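PDB 5Z1N: G-protein interacting protein 1 from Dictyostelium discoideum, which probably binds heterotrimeric G proteins and sequesters them in the cytosol during chemotaxis, its C-terminal region being a helical lipid-binding domain. Local coordinates for residues A[25-30]-A[143-148]; A[112-115]-A[121-124]. All blocks are in the same frame, centred on the assembly; numbering follows the deposited sequence.

Contact 1: A[25-30]-A[143-148]; sequences IKRVSN and DDLEIE
Ile25 O, in the last turn of the helix whose Arg27 and Val28 meet Leu145 of 143-148, is gripped twice by Ser29. The backbone Ser29 N comes to 2.9 Å from Ile25 O, and the hydroxyl Ser29 OG to 3.0 Å from the same oxygen. The hydroxyl approaches from above the carbonyl plane, 42° out of it, at a C=O...donor angle of 136°. Ser29 thus closes the end of helix 12-28 with both main chain and side chain, just where the backbone leaves helical geometry.

Across the contact the chemistry changes to plain carbon. Leu145 sends one branch methyl, CD2, to the helix, and it sits 3.7 Å from Arg27 CB. That same CD2 lies 4.2 Å from Val28 CG1, so a single methyl serves two consecutive residues of the last turn. Arg27 touches with the root of its side chain and not with its charge: bends at chi2 (-67°) and chi3 carry the guanidinium away from Leu145, to a place where Lys26 CB lies 4.0 Å above its plane, toward the rim.

Val28 also packs on Phe137, Lys140 and Val141 of helix 135-144, and Leu145 rests on Tyr83. Just past Leu145, Glu146 N is bonded to Asp149 OD1, while Arg27 touches Asp149.

No hydrogen bond or salt bridge joins the two segments, and only 93 Å² is buried between them. The chemistry implies a small apolar touch at the surface, with the arginine's charge turned away from Leu145 and no polar bond crossing between the two segments.

Contact 2: A[112-115]-A[121-124]; sequences LLTP and NIQL
Ile122 reaches back to 112-115, at the end of helix 92-113, with a single methyl, CD1, and everything in the contact gathers around it. Ile122 CD1 lies 3.8 Å from Thr114 CA, and Thr114 N is equally near. The threonine hydroxyl adds a looser touch, OG1 standing 4.0 Å from Ile122 CD1. From the preceding residue, the carbonyl oxygen Leu113 O is 3.9 Å from Ile122 CD1, and Leu113 CB is a marginal apolar neighbour at 4.4 Å. The methyl therefore meets mostly backbone of Leu113 and Thr114, and the two segments exchange no hydrogen bond.

Two successive bends put it there. Ile122 CG1 stands beside its own backbone N and anti to the carbonyl carbon (chi1 -63°), and chi2 of -69° then folds CD1 over toward 112-115. The threonine is held in turn: its OG1 also lies beside the backbone N (chi1 -71°), and it bonds Val110 O, one helical turn earlier. That hydroxyl gives its proton to Val110 O and meets Ile122 by van der Waals contact alone.

Farther out, Leu113 packs on Val48 of helix 31-53, its side chain not far from the bound phosphatidylethanolamine, and Ile122 rests on Phe117 within the intervening turn. Asn121 OD1 takes a hydrogen bond from Lys43 NZ, tying the second helix to 31-53 as well.

This is the junction between two consecutive helices, 92-113 and 119-132, in the all-helical fold of the TNFAIP8-like family, with Leu113 near the bound lipid.

How the contacts relate
Contact 1 and contact 2 lie on opposite sides of the chain's centre, each about 16 Å from it, and their own centres are 29 Å apart. They do not touch; their nearest atoms are about 12 Å apart. Along the chain, contact 2 is nested inside the long, mostly helical stretch of chain that contact 1 closes, and helices 119-132 and 135-144, one from each contact, are consecutive. The bound phosphatidylethanolamine relates them: the side chain of Leu145 is about 7 Å from it and that of Leu113 about 6 Å. A sodium ion about 10 Å from the Leu113 side chain marks the neighbourhood of 112-115.

Contact 1: A[25-30]-A[143-148]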
loop_
_atom_site.group_PDB
_atom_site.type_symbol
_atom_site.label_atom_id
_atom_site.label_comp_id
_atom_site.label_asym_id
_atom_site.label_seq_id
_atom_site.Cartn_x
_atom_site.Cartn_y
_atom_site.Cartn_z
ATOM N N ILE A 25 -4.458 1.253 10.318
ATOM C CA ILE A 25 -5.153 2.505 10.023
ATOM C C ILE A 25 -6.162 2.826 11.118
ATOM O O ILE A 25 -6.275 3.979 11.556
ATOM C CB ILE A 25 -5.830 2.441 8.642
ATOM C CG1 ILE A 25 -4.790 2.297 7.535
ATOM C CG2 ILE A 25 -6.671 3.693 8.403
ATOM C CD1 ILE A 25 -5.402 2.215 6.160
ATOM N N LYS A 26 -6.920 1.819 11.564
ATOM C CA LYS A 26 -7.820 2.011 12.697
ATOM C C LYS A 26 -7.075 2.610 13.882
ATOM O O LYS A 26 -7.525 3.588 14.488
ATOM C CB LYS A 26 -8.464 0.681 13.100
ATOM C CG LYS A 26 -9.704 0.298 12.312
ATOM C CD LYS A 26 -10.581 -0.682 13.087
ATOM C CE LYS A 26 -9.851 -1.976 13.379
ATOM N NZ LYS A 26 -10.718 -2.935 14.129
ATOM N N ARG A 27 -5.913 2.041 14.209
ATOM C CA ARG A 27 -5.176 2.509 15.377
ATOM C C ARG A 27 -4.672 3.940 15.213
ATOM O O ARG A 27 -4.624 4.688 16.196
ATOM C CB ARG A 27 -4.013 1.561 15.672
ATOM C CG ARG A 27 -4.447 0.149 16.054
ATOM C CD ARG A 27 -5.178 0.111 17.398
ATOM N NE ARG A 27 -6.616 0.351 17.270
ATOM C CZ ARG A 27 -7.521 -0.603 17.076
ATOM N NH1 ARG A 27 -8.804 -0.288 16.978
ATOM N NH2 ARG A 27 -7.145 -1.871 16.976
ATOM N N VAL A 28 -4.299 4.350 14.000
ATOM C CA VAL A 28 -3.723 5.683 13.840
ATOM C C VAL A 28 -4.748 6.776 13.552
ATOM O O VAL A 28 -4.450 7.958 13.774
ATOM C CB VAL A 28 -2.661 5.706 12.729
ATOM C CG1 VAL A 28 -1.516 4.765 13.069
ATOM C CG2 VAL A 28 -3.294 5.354 11.406
ATOM N N SER A 29 -5.931 6.429 13.043
ATOM C CA SER A 29 -6.942 7.444 12.761
ATOM C C SER A 29 -8.294 7.041 13.341
ATOM O O SER A 29 -8.544 7.260 14.531
ATOM C CB SER A 29 -7.052 7.703 11.256
ATOM O OG SER A 29 -7.399 6.529 10.548
ATOM N N ASN A 30 -9.172 6.461 12.524
ATOM C CA ASN A 30 -10.511 6.121 12.992
ATOM C C ASN A 30 -11.103 5.034 12.106
ATOM O O ASN A 30 -10.581 4.718 11.036
ATOM C CB ASN A 30 -11.421 7.353 13.020
ATOM C CG ASN A 30 -11.475 8.068 11.686
ATOM O OD1 ASN A 30 -12.110 7.599 10.743
ATOM N ND2 ASN A 30 -10.804 9.211 11.600
ATOM N N ASP A 143 6.158 5.344 16.032
ATOM C CA ASP A 143 6.311 5.854 17.392
ATOM C C ASP A 143 5.169 5.513 18.340
ATOM O O ASP A 143 5.413 5.340 19.535
ATOM C CB ASP A 143 6.481 7.378 17.376
ATOM C CG ASP A 143 7.924 7.797 17.273
ATOM O OD1 ASP A 143 8.802 6.909 17.253
ATOM O OD2 ASP A 143 8.187 9.014 17.217
ATOM N N ASP A 144 3.935 5.410 17.851
ATOM C CA ASP A 144 2.760 5.457 18.713
ATOM C C ASP A 144 1.934 4.176 18.694
ATOM O O ASP A 144 0.841 4.152 19.273
ATOM C CB ASP A 144 1.879 6.652 18.324
ATOM C CG ASP A 144 2.521 7.989 18.664
ATOM O OD1 ASP A 144 3.542 7.996 19.385
ATOM O OD2 ASP A 144 2.012 9.036 18.206
ATOM N N LEU A 145 2.412 3.115 18.055
ATOM C CA LEU A 145 1.678 1.858 18.035
ATOM C C LEU A 145 2.096 0.969 19.199
ATOM O O LEU A 145 3.240 1.007 19.662
ATOM C CB LEU A 145 1.902 1.100 16.724
ATOM C CG LEU A 145 1.136 1.526 15.473
ATOM C CD1 LEU A 145 1.330 0.490 14.379
ATOM C CD2 LEU A 145 -0.341 1.724 15.769
ATOM N N GLU A 146 1.151 0.165 19.671
ATOM C CA GLU A 146 1.495 -0.915 20.576
ATOM C C GLU A 146 2.052 -2.091 19.779
ATOM O O GLU A 146 1.878 -2.186 18.561
ATOM C CB GLU A 146 0.275 -1.363 21.389
ATOM C CG GLU A 146 -0.776 -0.283 21.625
ATOM C CD GLU A 146 -0.385 0.704 22.709
ATOM O OE1 GLU A 146 0.598 0.441 23.432
ATOM O OE2 GLU A 146 -1.069 1.743 22.838
ATOM N N ILE A 147 2.736 -2.996 20.486
ATOM C CA ILE A 147 3.223 -4.213 19.842
ATOM C C ILE A 147 2.055 -5.078 19.381
ATOM O O ILE A 147 2.169 -5.810 18.389
ATOM C CB ILE A 147 4.173 -4.982 20.788
ATOM C CG1 ILE A 147 4.958 -6.048 20.019
ATOM C CG2 ILE A 147 3.410 -5.600 21.957
ATOM C CD1 ILE A 147 6.125 -5.495 19.228
ATOM N N GLU A 148 0.910 -4.993 20.066
ATOM C CA GLU A 148 -0.275 -5.757 19.688
ATOM C C GLU A 148 -0.907 -5.276 18.386
ATOM O O GLU A 148 -1.794 -5.959 17.860
ATOM C CB GLU A 148 -1.322 -5.703 20.806
ATOM C CG GLU A 148 -1.112 -6.721 21.917
ATOM C CD GLU A 148 -0.058 -6.287 22.919
ATOM O OE1 GLU A 148 0.557 -7.174 23.553
ATOM O OE2 GLU A 148 0.153 -5.063 23.071
#

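Contact 2: A[112-115]-A[121-124]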
loop_
_atom_site.group_PDB
_atom_site.type_symbol
_atom_site.label_atom_id
_atom_site.label_comp_id
_atom_site.label_asym_id
_atom_site.label_seq_id
_atom_site.Cartn_x
_atom_site.Cartn_y
_atom_site.Cartn_z
ATOM N N LEU A 112 -1.800 4.377 -15.144
ATOM C CA LEU A 112 -2.309 3.091 -15.591
ATOM C C LEU A 112 -3.822 3.119 -15.742
ATOM O O LEU A 112 -4.372 2.482 -16.647
ATOM C CB LEU A 112 -1.893 1.995 -14.614
ATOM C CG LEU A 112 -1.875 0.571 -15.159
ATOM C CD1 LEU A 112 -0.883 0.454 -16.301
ATOM C CD2 LEU A 112 -1.538 -0.410 -14.048
ATOM N N LEU A 113 -4.518 3.856 -14.876
ATOM C CA LEU A 113 -5.962 3.705 -14.784
ATOM C C LEU A 113 -6.722 4.878 -15.377
ATOM O O LEU A 113 -7.960 4.859 -15.384
ATOM C CB LEU A 113 -6.379 3.481 -13.327
ATOM C CG LEU A 113 -5.983 2.095 -12.806
ATOM C CD1 LEU A 113 -6.300 1.945 -11.328
ATOM C CD2 LEU A 113 -6.654 0.994 -13.625
ATOM N N THR A 114 -6.016 5.886 -15.884
ATOM C CA THR A 114 -6.674 7.014 -16.536
ATOM C C THR A 114 -7.615 6.611 -17.669
ATOM O O THR A 114 -8.720 7.173 -17.737
ATOM C CB THR A 114 -5.601 8.000 -17.026
ATOM O OG1 THR A 114 -5.005 8.650 -15.895
ATOM C CG2 THR A 114 -6.202 9.047 -17.955
ATOM N N PRO A 115 -7.279 5.667 -18.561
ATOM C CA PRO A 115 -8.238 5.292 -19.614
ATOM C C PRO A 115 -9.481 4.573 -19.109
ATOM O O PRO A 115 -10.403 4.358 -19.908
ATOM C CB PRO A 115 -7.418 4.373 -20.533
ATOM C CG PRO A 115 -5.998 4.649 -20.203
ATOM C CD PRO A 115 -5.991 4.975 -18.748
ATOM N N ASN A 121 -12.573 8.844 -9.467
ATOM C CA ASN A 121 -11.857 7.656 -9.016
ATOM C C ASN A 121 -10.348 7.780 -9.192
ATOM O O ASN A 121 -9.591 7.118 -8.466
ATOM C CB ASN A 121 -12.387 6.422 -9.747
ATOM C CG ASN A 121 -13.703 5.933 -9.170
ATOM O OD1 ASN A 121 -13.944 6.060 -7.971
ATOM N ND2 ASN A 121 -14.563 5.381 -10.019
ATOM N N ILE A 122 -9.892 8.609 -10.132
ATOM C CA ILE A 122 -8.476 8.967 -10.169
ATOM C C ILE A 122 -8.102 9.733 -8.904
ATOM O O ILE A 122 -7.069 9.461 -8.269
ATOM C CB ILE A 122 -8.164 9.772 -11.444
ATOM C CG1 ILE A 122 -8.431 8.927 -12.693
ATOM C CG2 ILE A 122 -6.729 10.288 -11.424
ATOM C CD1 ILE A 122 -7.455 7.770 -12.882
ATOM N N GLN A 123 -8.943 10.696 -8.510
ATOM C CA GLN A 123 -8.735 11.381 -7.238
ATOM C C GLN A 123 -8.764 10.391 -6.082
ATOM O O GLN A 123 -8.037 10.556 -5.097
ATOM C CB GLN A 123 -9.791 12.466 -7.032
ATOM C CG GLN A 123 -9.633 13.233 -5.717
ATOM C CD GLN A 123 -10.783 14.193 -5.438
ATOM O OE1 GLN A 123 -11.948 13.793 -5.375
ATOM N NE2 GLN A 123 -10.456 15.469 -5.265
ATOM N N LEU A 124 -9.607 9.362 -6.181
ATOM C CA LEU A 124 -9.609 8.314 -5.166
ATOM C C LEU A 124 -8.250 7.626 -5.087
ATOM O O LEU A 124 -7.737 7.376 -3.988
ATOM C CB LEU A 124 -10.719 7.304 -5.463
ATOM C CG LEU A 124 -10.958 6.141 -4.496
ATOM C CD1 LEU A 124 -12.445 5.824 -4.432
ATOM C CD2 LEU A 124 -10.168 4.898 -4.903
#